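Local coordinates for aminotransferase class I and II (PDB 4EMY), which binds pyridoxal 5'-phosphate and, as a homodimeric aminotransferase, probably transfers amino groups between amino acids and keto acids, at residues R85-D90 and I308-E313; Y133-Y138 and G188-G193; S177-S182 and D216-L221. One frame throughout, in Å; residues are numbered along the deposited sequence.

Interaction 1: residues R85-D90 and I308-E313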
loop_
_atom_site.group_PDB
_atom_site.type_symbol
_atom_site.label_atom_id
_atom_site.label_comp_id
_atom_site.label_asym_id
_atom_site.label_seq_id
_atom_site.Cartn_x
_atom_site.Cartn_y
_atom_site.Cartn_z
ATOM N N ARG A 85 11.616 12.410 0.287
ATOM C CA ARG A 85 11.808 12.394 -1.169
ATOM C C ARG A 85 13.216 12.855 -1.554
ATOM O O ARG A 85 13.890 12.205 -2.359
ATOM C CB ARG A 85 10.753 13.245 -1.881
ATOM C CG ARG A 85 9.330 12.799 -1.622
ATOM C CD ARG A 85 8.344 13.853 -2.062
ATOM N NE ARG A 85 8.213 13.872 -3.515
ATOM C CZ ARG A 85 7.450 14.727 -4.189
ATOM N NH1 ARG A 85 6.750 15.647 -3.548
ATOM N NH2 ARG A 85 7.391 14.661 -5.507
ATOM N N LYS A 86 13.657 13.962 -0.970
ATOM C CA LYS A 86 14.997 14.471 -1.223
ATOM C C LYS A 86 16.079 13.464 -0.791
ATOM O O LYS A 86 16.976 13.145 -1.573
ATOM C CB LYS A 86 15.193 15.820 -0.522
ATOM C CG LYS A 86 16.459 16.561 -0.925
ATOM C CD LYS A 86 16.891 17.562 0.140
ATOM C CE LYS A 86 18.221 18.221 -0.207
ATOM N NZ LYS A 86 19.371 17.292 -0.032
ATOM N N ILE A 87 15.980 12.959 0.442
ATOM C CA ILE A 87 16.994 12.055 1.000
ATOM C C ILE A 87 17.038 10.693 0.292
ATOM O O ILE A 87 18.098 10.069 0.224
ATOM C CB ILE A 87 16.861 11.922 2.534
ATOM C CG1 ILE A 87 17.255 13.243 3.203
ATOM C CG2 ILE A 87 17.732 10.798 3.078
ATOM C CD1 ILE A 87 16.629 13.463 4.561
ATOM N N VAL A 88 15.904 10.247 -0.252
ATOM C CA VAL A 88 15.876 9.073 -1.141
ATOM C C VAL A 88 16.822 9.276 -2.329
ATOM O O VAL A 88 17.699 8.448 -2.582
ATOM C CB VAL A 88 14.448 8.746 -1.648
ATOM C CG1 VAL A 88 14.489 7.746 -2.792
ATOM C CG2 VAL A 88 13.587 8.183 -0.526
ATOM N N ILE A 89 16.647 10.398 -3.028
ATOM C CA ILE A 89 17.428 10.735 -4.223
ATOM C C ILE A 89 18.926 10.820 -3.920
ATOM O O ILE A 89 19.748 10.313 -4.681
ATOM C CB ILE A 89 16.916 12.045 -4.878
ATOM C CG1 ILE A 89 15.487 11.850 -5.402
ATOM C CG2 ILE A 89 17.838 12.501 -6.001
ATOM C CD1 ILE A 89 14.710 13.131 -5.609
ATOM N N ASP A 90 19.276 11.445 -2.801
ATOM C CA ASP A 90 20.674 11.592 -2.424
ATOM C C ASP A 90 21.305 10.248 -2.064
ATOM O O ASP A 90 22.392 9.918 -2.546
ATOM C CB ASP A 90 20.816 12.582 -1.269
ATOM C CG ASP A 90 20.369 13.995 -1.640
ATOM O OD1 ASP A 90 20.293 14.846 -0.714
ATOM O OD2 ASP A 90 20.101 14.258 -2.842
ATOM N N ILE A 308 12.236 7.868 9.811
ATOM C CA ILE A 308 13.450 7.115 10.116
ATOM C C ILE A 308 14.553 7.482 9.125
ATOM O O ILE A 308 15.669 7.819 9.535
ATOM C CB ILE A 308 13.205 5.584 10.172
ATOM C CG1 ILE A 308 12.379 5.223 11.412
ATOM C CG2 ILE A 308 14.527 4.818 10.204
ATOM C CD1 ILE A 308 11.884 3.791 11.454
ATOM N N LEU A 309 14.236 7.452 7.830
ATOM C CA LEU A 309 15.206 7.822 6.797
ATOM C C LEU A 309 15.711 9.260 6.957
ATOM O O LEU A 309 16.903 9.530 6.762
ATOM C CB LEU A 309 14.624 7.617 5.401
ATOM C CG LEU A 309 15.627 7.611 4.245
ATOM C CD1 LEU A 309 16.390 6.299 4.217
ATOM C CD2 LEU A 309 14.928 7.831 2.914
ATOM N N ILE A 310 14.804 10.168 7.320
ATOM C CA ILE A 310 15.144 11.571 7.528
ATOM C C ILE A 310 16.123 11.709 8.692
ATOM O O ILE A 310 17.131 12.413 8.586
ATOM C CB ILE A 310 13.885 12.431 7.792
ATOM C CG1 ILE A 310 13.021 12.530 6.529
ATOM C CG2 ILE A 310 14.262 13.824 8.289
ATOM C CD1 ILE A 310 11.651 13.135 6.764
ATOM N N GLU A 311 15.821 11.016 9.789
ATOM C CA GLU A 311 16.625 11.076 11.000
ATOM C C GLU A 311 17.963 10.373 10.830
ATOM O O GLU A 311 18.942 10.709 11.512
ATOM C CB GLU A 311 15.861 10.483 12.186
ATOM C CG GLU A 311 14.842 11.428 12.797
ATOM C CD GLU A 311 15.480 12.687 13.354
ATOM O OE1 GLU A 311 16.130 12.608 14.419
ATOM O OE2 GLU A 311 15.332 13.758 12.725
ATOM N N LEU A 312 18.007 9.395 9.928
ATOM C CA LEU A 312 19.254 8.680 9.644
ATOM C C LEU A 312 20.252 9.544 8.867
ATOM O O LEU A 312 21.412 9.159 8.686
ATOM C CB LEU A 312 18.972 7.360 8.918
ATOM C CG LEU A 312 19.233 6.069 9.701
ATOM C CD1 LEU A 312 18.665 6.136 11.102
ATOM C CD2 LEU A 312 18.662 4.869 8.968
ATOM N N GLU A 313 19.791 10.719 8.439
ATOM C CA GLU A 313 20.571 11.632 7.610
ATOM C C GLU A 313 21.413 12.608 8.432
ATOM O O GLU A 313 22.353 13.213 7.913
ATOM C CB GLU A 313 19.644 12.387 6.654
ATOM C CG GLU A 313 20.342 13.082 5.499
ATOM C CD GLU A 313 21.195 12.144 4.654
ATOM O OE1 GLU A 313 21.912 12.661 3.770
ATOM O OE2 GLU A 313 21.160 10.904 4.862
#

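Interaction 2: residues Y133-Y138 and G188-G193. With PLP (pyridoxal-5'-phosphate), chain E.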
loop_
_atom_site.group_PDB
_atom_site.type_symbol
_atom_site.label_atom_id
_atom_site.label_comp_id
_atom_site.label_asym_id
_atom_site.label_seq_id
_atom_site.Cartn_x
_atom_site.Cartn_y
_atom_site.Cartn_z
ATOM N N TYR A 133 15.115 -14.965 -15.852
ATOM C CA TYR A 133 15.073 -15.292 -14.440
ATOM C C TYR A 133 14.541 -14.037 -13.763
ATOM O O TYR A 133 15.175 -12.980 -13.830
ATOM C CB TYR A 133 16.478 -15.602 -13.914
ATOM C CG TYR A 133 17.231 -16.737 -14.591
ATOM C CD1 TYR A 133 17.624 -16.656 -15.935
ATOM C CD2 TYR A 133 17.600 -17.876 -13.873
ATOM C CE1 TYR A 133 18.324 -17.689 -16.544
ATOM C CE2 TYR A 133 18.311 -18.908 -14.472
ATOM C CZ TYR A 133 18.671 -18.813 -15.805
ATOM O OH TYR A 133 19.372 -19.843 -16.397
ATOM N N TYR A 134 13.377 -14.143 -13.129
ATOM C CA TYR A 134 12.717 -12.975 -12.557
ATOM C C TYR A 134 11.969 -13.278 -11.277
ATOM O O TYR A 134 11.555 -14.410 -11.031
ATOM C CB TYR A 134 11.742 -12.362 -13.567
ATOM C CG TYR A 134 10.632 -13.290 -13.990
ATOM C CD1 TYR A 134 9.402 -13.278 -13.340
ATOM C CD2 TYR A 134 10.813 -14.183 -15.035
ATOM C CE1 TYR A 134 8.382 -14.133 -13.720
ATOM C CE2 TYR A 134 9.799 -15.040 -15.426
ATOM C CZ TYR A 134 8.587 -15.011 -14.767
ATOM O OH TYR A 134 7.580 -15.862 -15.162
ATOM N N TRP A 135 11.801 -12.230 -10.479
ATOM C CA TRP A 135 10.975 -12.229 -9.279
ATOM C C TRP A 135 9.540 -12.305 -9.725
ATOM O O TRP A 135 9.075 -11.459 -10.486
ATOM C CB TRP A 135 11.265 -10.943 -8.517
ATOM C CG TRP A 135 10.536 -10.751 -7.217
ATOM C CD1 TRP A 135 10.389 -11.662 -6.181
ATOM C CD2 TRP A 135 9.874 -9.530 -6.746
ATOM N NE1 TRP A 135 9.681 -11.114 -5.143
ATOM C CE2 TRP A 135 9.345 -9.839 -5.413
ATOM C CE3 TRP A 135 9.664 -8.261 -7.279
ATOM C CZ2 TRP A 135 8.637 -8.908 -4.665
ATOM C CZ3 TRP A 135 8.951 -7.328 -6.514
ATOM C CH2 TRP A 135 8.451 -7.646 -5.237
ATOM N N ALA A 136 8.828 -13.331 -9.267
ATOM C CA ALA A 136 7.492 -13.659 -9.783
ATOM C C ALA A 136 6.488 -12.500 -9.867
ATOM O O ALA A 136 5.754 -12.407 -10.852
ATOM C CB ALA A 136 6.898 -14.839 -9.024
ATOM N N PRO A 137 6.449 -11.612 -8.849
ATOM C CA PRO A 137 5.450 -10.542 -8.899
ATOM C C PRO A 137 5.493 -9.609 -10.114
ATOM O O PRO A 137 4.522 -8.892 -10.329
ATOM C CB PRO A 137 5.716 -9.753 -7.610
ATOM C CG PRO A 137 6.256 -10.770 -6.678
ATOM C CD PRO A 137 7.118 -11.654 -7.532
ATOM N N TYR A 138 6.583 -9.595 -10.888
ATOM C CA TYR A 138 6.623 -8.788 -12.125
ATOM C C TYR A 138 5.543 -9.253 -13.107
ATOM O O TYR A 138 4.796 -8.440 -13.664
ATOM C CB TYR A 138 7.989 -8.853 -12.827
ATOM C CG TYR A 138 9.180 -8.328 -12.048
ATOM C CD1 TYR A 138 9.132 -7.105 -11.387
ATOM C CD2 TYR A 138 10.378 -9.047 -12.012
ATOM C CE1 TYR A 138 10.230 -6.634 -10.684
ATOM C CE2 TYR A 138 11.479 -8.581 -11.316
ATOM C CZ TYR A 138 11.399 -7.373 -10.655
ATOM O OH TYR A 138 12.487 -6.904 -9.965
ATOM N N GLY A 188 22.353 -7.156 -8.140
ATOM C CA GLY A 188 21.926 -8.101 -7.111
ATOM C C GLY A 188 20.618 -8.782 -7.441
ATOM O O GLY A 188 19.740 -8.896 -6.588
ATOM N N ASN A 189 20.508 -9.229 -8.690
ATOM C CA ASN A 189 19.319 -9.886 -9.247
ATOM C C ASN A 189 18.802 -11.058 -8.429
ATOM O O ASN A 189 19.507 -12.033 -8.214
ATOM C CB ASN A 189 19.621 -10.377 -10.671
ATOM C CG ASN A 189 18.449 -11.104 -11.305
ATOM O OD1 ASN A 189 18.390 -12.333 -11.304
ATOM N ND2 ASN A 189 17.508 -10.345 -11.843
ATOM N N ASN A 190 17.566 -10.946 -7.973
ATOM C CA ASN A 190 16.835 -12.077 -7.439
ATOM C C ASN A 190 16.139 -12.765 -8.634
ATOM O O ASN A 190 15.317 -12.132 -9.316
ATOM C CB ASN A 190 15.840 -11.562 -6.393
ATOM C CG ASN A 190 14.782 -12.576 -6.020
ATOM O OD1 ASN A 190 15.040 -13.774 -5.940
ATOM N ND2 ASN A 190 13.582 -12.093 -5.770
ATOM N N PRO A 191 16.433 -14.061 -8.893
ATOM C CA PRO A 191 17.143 -15.103 -8.132
ATOM C C PRO A 191 18.666 -15.264 -8.318
ATOM O O PRO A 191 19.340 -15.783 -7.414
ATOM C CB PRO A 191 16.461 -16.385 -8.613
ATOM C CG PRO A 191 15.984 -16.086 -9.990
ATOM C CD PRO A 191 15.896 -14.596 -10.157
ATOM N N THR A 192 19.193 -14.833 -9.462
ATOM C CA THR A 192 20.523 -15.254 -9.916
ATOM C C THR A 192 21.707 -14.761 -9.089
ATOM O O THR A 192 22.673 -15.499 -8.898
ATOM C CB THR A 192 20.759 -14.865 -11.378
ATOM O OG1 THR A 192 20.833 -13.439 -11.478
ATOM C CG2 THR A 192 19.622 -15.371 -12.237
ATOM N N GLY A 193 21.633 -13.522 -8.611
ATOM C CA GLY A 193 22.744 -12.889 -7.903
ATOM C C GLY A 193 23.643 -12.122 -8.857
ATOM O O GLY A 193 24.684 -11.593 -8.460
HETATM N N1 PLP E . 12.220 -6.444 -5.897
HETATM C C2 PLP E . 12.912 -7.643 -5.856
HETATM C C2A PLP E . 13.753 -8.067 -7.023
HETATM C C3 PLP E . 12.847 -8.458 -4.729
HETATM O O3 PLP E . 13.530 -9.636 -4.695
HETATM C C4 PLP E . 12.081 -8.100 -3.639
HETATM C C4A PLP E . 11.463 -9.231 -2.863
HETATM O O4A PLP E . 11.979 -9.642 -1.820
HETATM C C5 PLP E . 11.392 -6.888 -3.682
HETATM C C6 PLP E . 11.458 -6.066 -4.813
HETATM C C5A PLP E . 10.535 -6.496 -2.488
HETATM O O4P PLP E . 10.539 -5.109 -2.233
HETATM P P PLP E . 9.599 -4.594 -1.047
HETATM O O1P PLP E . 8.230 -4.405 -1.644
HETATM O O2P PLP E . 10.194 -3.317 -0.497
HETATM O O3P PLP E . 9.507 -5.623 0.052
#

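Interaction 3: residues S177-S182 and D216-L221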
loop_
_atom_site.group_PDB
_atom_site.type_symbol
_atom_site.label_atom_id
_atom_site.label_comp_id
_atom_site.label_asym_id
_atom_site.label_seq_id
_atom_site.Cartn_x
_atom_site.Cartn_y
_atom_site.Cartn_z
ATOM N N SER A 177 4.140 -2.650 -30.984
ATOM C CA SER A 177 3.532 -1.604 -30.166
ATOM C C SER A 177 4.325 -0.299 -30.173
ATOM O O SER A 177 5.554 -0.312 -30.247
ATOM C CB SER A 177 3.361 -2.091 -28.725
ATOM O OG SER A 177 2.685 -1.118 -27.950
ATOM N N ASP A 178 3.614 0.823 -30.083
ATOM C CA ASP A 178 4.241 2.137 -29.996
ATOM C C ASP A 178 4.747 2.432 -28.586
ATOM O O ASP A 178 5.516 3.372 -28.378
ATOM C CB ASP A 178 3.268 3.233 -30.442
ATOM C CG ASP A 178 3.127 3.320 -31.959
ATOM O OD1 ASP A 178 3.856 2.602 -32.679
ATOM O OD2 ASP A 178 2.285 4.117 -32.437
ATOM N N ARG A 179 4.320 1.636 -27.613
ATOM C CA ARG A 179 4.722 1.850 -26.230
ATOM C C ARG A 179 5.254 0.553 -25.656
ATOM O O ARG A 179 4.611 -0.488 -25.784
ATOM C CB ARG A 179 3.538 2.366 -25.414
ATOM C CG ARG A 179 3.828 2.625 -23.946
ATOM C CD ARG A 179 2.678 3.382 -23.303
ATOM N NE ARG A 179 2.827 4.828 -23.440
ATOM C CZ ARG A 179 1.817 5.675 -23.629
ATOM N NH1 ARG A 179 0.569 5.230 -23.718
ATOM N NH2 ARG A 179 2.055 6.976 -23.745
ATOM N N ILE A 180 6.440 0.607 -25.055
ATOM C CA ILE A 180 7.038 -0.581 -24.439
ATOM C C ILE A 180 7.695 -0.274 -23.092
ATOM O O ILE A 180 7.799 0.885 -22.691
ATOM C CB ILE A 180 8.069 -1.285 -25.360
ATOM C CG1 ILE A 180 9.362 -0.474 -25.454
ATOM C CG2 ILE A 180 7.481 -1.600 -26.734
ATOM C CD1 ILE A 180 10.596 -1.342 -25.558
ATOM N N ALA A 181 8.128 -1.320 -22.394
ATOM C CA ALA A 181 8.870 -1.146 -21.150
ATOM C C ALA A 181 9.894 -2.250 -20.932
ATOM O O ALA A 181 9.613 -3.425 -21.163
ATOM C CB ALA A 181 7.922 -1.060 -19.964
ATOM N N SER A 182 11.085 -1.866 -20.498
ATOM C CA SER A 182 12.099 -2.837 -20.143
ATOM C C SER A 182 12.247 -2.868 -18.645
ATOM O O SER A 182 12.353 -1.820 -18.007
ATOM C CB SER A 182 13.447 -2.491 -20.772
ATOM O OG SER A 182 14.482 -3.224 -20.135
ATOM N N ASP A 216 7.770 8.185 -32.594
ATOM C CA ASP A 216 6.433 7.608 -32.450
ATOM C C ASP A 216 6.412 6.585 -31.317
ATOM O O ASP A 216 5.348 6.203 -30.825
ATOM C CB ASP A 216 6.000 6.939 -33.755
ATOM C CG ASP A 216 5.396 7.918 -34.738
ATOM O OD1 ASP A 216 4.973 9.017 -34.312
ATOM O OD2 ASP A 216 5.329 7.586 -35.943
ATOM N N LYS A 217 7.598 6.148 -30.909
ATOM C CA LYS A 217 7.740 5.108 -29.904
ATOM C C LYS A 217 8.063 5.707 -28.540
ATOM O O LYS A 217 8.834 6.660 -28.445
ATOM C CB LYS A 217 8.825 4.115 -30.328
ATOM C CG LYS A 217 8.624 3.531 -31.718
ATOM C CD LYS A 217 7.528 2.475 -31.742
ATOM C CE LYS A 217 7.175 2.078 -33.169
ATOM N NZ LYS A 217 6.092 1.056 -33.244
ATOM N N LYS A 218 7.456 5.158 -27.494
ATOM C CA LYS A 218 7.742 5.582 -26.124
ATOM C C LYS A 218 8.259 4.399 -25.324
ATOM O O LYS A 218 7.637 3.336 -25.307
ATOM C CB LYS A 218 6.508 6.198 -25.462
ATOM C CG LYS A 218 6.232 7.624 -25.913
ATOM C CD LYS A 218 4.861 8.107 -25.470
ATOM C CE LYS A 218 4.317 9.177 -26.412
ATOM N NZ LYS A 218 5.080 10.459 -26.360
ATOM N N ILE A 219 9.407 4.576 -24.680
ATOM C CA ILE A 219 10.055 3.481 -23.962
ATOM C C ILE A 219 10.273 3.850 -22.502
ATOM O O ILE A 219 10.715 4.959 -22.201
ATOM C CB ILE A 219 11.406 3.113 -24.609
ATOM C CG1 ILE A 219 11.230 2.841 -26.108
ATOM C CG2 ILE A 219 12.036 1.911 -23.912
ATOM C CD1 ILE A 219 12.473 3.091 -26.925
ATOM N N THR A 220 9.952 2.924 -21.602
ATOM C CA THR A 220 10.259 3.099 -20.182
ATOM C C THR A 220 11.186 1.998 -19.657
ATOM O O THR A 220 10.873 0.812 -19.756
ATOM C CB THR A 220 8.982 3.197 -19.324
ATOM O OG1 THR A 220 8.188 4.293 -19.789
ATOM C CG2 THR A 220 9.321 3.432 -17.861
ATOM N N LEU A 221 12.330 2.417 -19.119
ATOM C CA LEU A 221 13.242 1.530 -18.412
ATOM C C LEU A 221 12.937 1.556 -16.919
ATOM O O LEU A 221 13.032 2.605 -16.279
ATOM C CB LEU A 221 14.696 1.944 -18.656
ATOM C CG LEU A 221 15.822 1.112 -18.024
ATOM C CD1 LEU A 221 15.800 -0.340 -18.486
ATOM C CD2 LEU A 221 17.179 1.736 -18.315
#

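Interaction 1: residues R85-D90 and I308-E313
I87 of helix 82-93 meets L309 and I310 of helix 303-311 and E313 just beyond them, a helix-to-helix packing on the flank of the mixed sheet in this aminotransferase fold. I87 carries most of the contact. Its chi1 of -69° sets CG1 beside the backbone N and CG2 anti to it, and the two branches then reach different partners. CD1, at the end of the long branch, lies 3.8 Å from I310 CA and equally near E313 CB, while I87 CG2 comes to 4.0 Å from L309 CG. On the inner side, V88 and L309 cross at about a right angle, V88 CG2 lying 3.7 Å from L309 CD2. V88 also rests on A272 and V274 of strand 271-277, and L309 on Y84 and H263, which closes this part of the contact into apolar core. An alanine in place of I87 would probably open a gap between the helices, leaving I310, the CG of L309 and the methylenes of E313 without the branches they now pack on.

The outer side is looser and polar. E313 slides past I87 in the opposite direction, its CB and CG lying against CG1 and CD1 of I87. The carboxylate stays close to the isoleucine too, with E313 OE2 3.9 Å from I87 CG2. On this polar side K86, an exposed residue, is paired one turn along its own helix with D90 and does not bridge to the other segment: K86 NZ stays 6.5 Å from E313 OE1. In the intrahelical salt bridge K86 NZ meets D90 OD1 at 2.7 Å, on the syn lone pair of that oxygen.

Interaction 2: residues Y133-Y138 and G188-G193
The pyridoxal-phosphate pocket is where W135 and N190 meet: W135 comes from the loop leading into helix 137-145, N190 from the loop after strand 179-184. W135 has CG anti to the backbone N (chi1 -179°), and its indole lies over the cofactor ring, with PLP C3 3.7 Å above the indole plane over its centre. P137 CG lies over the centre of the opposite face, so the indole is held between proline and cofactor. The amide of N190 is turned 50° from the indole plane, with N190 ND2 3.2 Å from W135 CD1. The same ND2 donates to PLP O3 at 2.7 Å, while N190 OD1 accepts from R388. Near the cofactor's methyl group, Y138 OH comes to 3.4 Å from PLP C2A and is itself hydrogen-bonded to D224.

Away from the ring, P191, which follows a cis peptide bond, sets its CD 3.9 Å from Y133 CB, and T192 CG2 packs on the same CB at 3.6 Å. The loop that presents N190 is fixed by an Asx motif. N189 OD1 accepts from T192 OG1 at 2.7 Å and from the backbone N of T192, the two donors arriving from opposite faces of the carboxamide plane.

Together these contacts hold the cofactor flat against the indole and give its phenolic oxygen an N-H donor; that bond from N190 ND2 would be expected to favour a negatively charged O3.

Interaction 3: residues S177-S182 and D216-L221
I180 and I219 lie side by side and point the same way from adjacent parallel strands, 179-182 and 218-221. I180 CG1 comes to 3.9 Å from I219 CG1, and I180 CD1 leans on I219 CG2. With chi1 of 73°, I180 CG1 sits between the backbone N and the carbonyl carbon, from where it meets both I219 branches. Their side of the sheet also carries S182 and L221. L221 CD1 packs 3.6 Å from S182 OG, which is hydrogen-bonded to Y166. I174 of helix 163-176 touches both isoleucines and I170 touches I180 and S182, while helix 198-211 contributes L208 against I219 and W201 against L221.

The other side carries R179, K218, A181 and T220. R179 and K218 cross obliquely, R179 NH2 lying 3.5 Å from K218 CD. The lysine then bends at chi4, and K218 NZ finds its partner in the backbone O of M4 of the second subunit, while M6 of that subunit packs on R179 and T220.

Before the strands begin, D178 and K217 cross at about a right angle. The K217 chain bends at chi2 (-76°), which sets CD to the side; beyond it the chain runs extended, and K217 NZ lies 2.8 Å from D178 OD1 in a salt bridge. A weak bond to S177 O adds to it.

Backbone hydrogen bonds alternate between the strands: K218 N to D178 O at 2.8 Å, then I180 N to K218 O, T220 N to I180 O and S182 N to T220 O. With strand directions only 17° apart, the two strands and helix 198-211 between them form a beta-alpha-beta unit in the mostly parallel central sheet of a fold-type I PLP enzyme.

Interactions 2 and 3 are both nested along the chain inside the long loop closed by interaction 1. Interactions 2 and 3 cross along the chain, their segments alternating as 133-138, 177-182, 188-193 and 216-221. The centres of these two lie about 22 Å apart, and both touch the second subunit. The centre of interaction 1 lies about 27 Å from that of interaction 2 and about 31 Å from that of interaction 3. Strand 179-184 runs from the strand pairing of interaction 3 into the loop that brings N190 to the cofactor in interaction 2, so the central sheet carries that loop to the site, while interaction 1 packs helices 82-93 and 303-311 together on the sheet's flank.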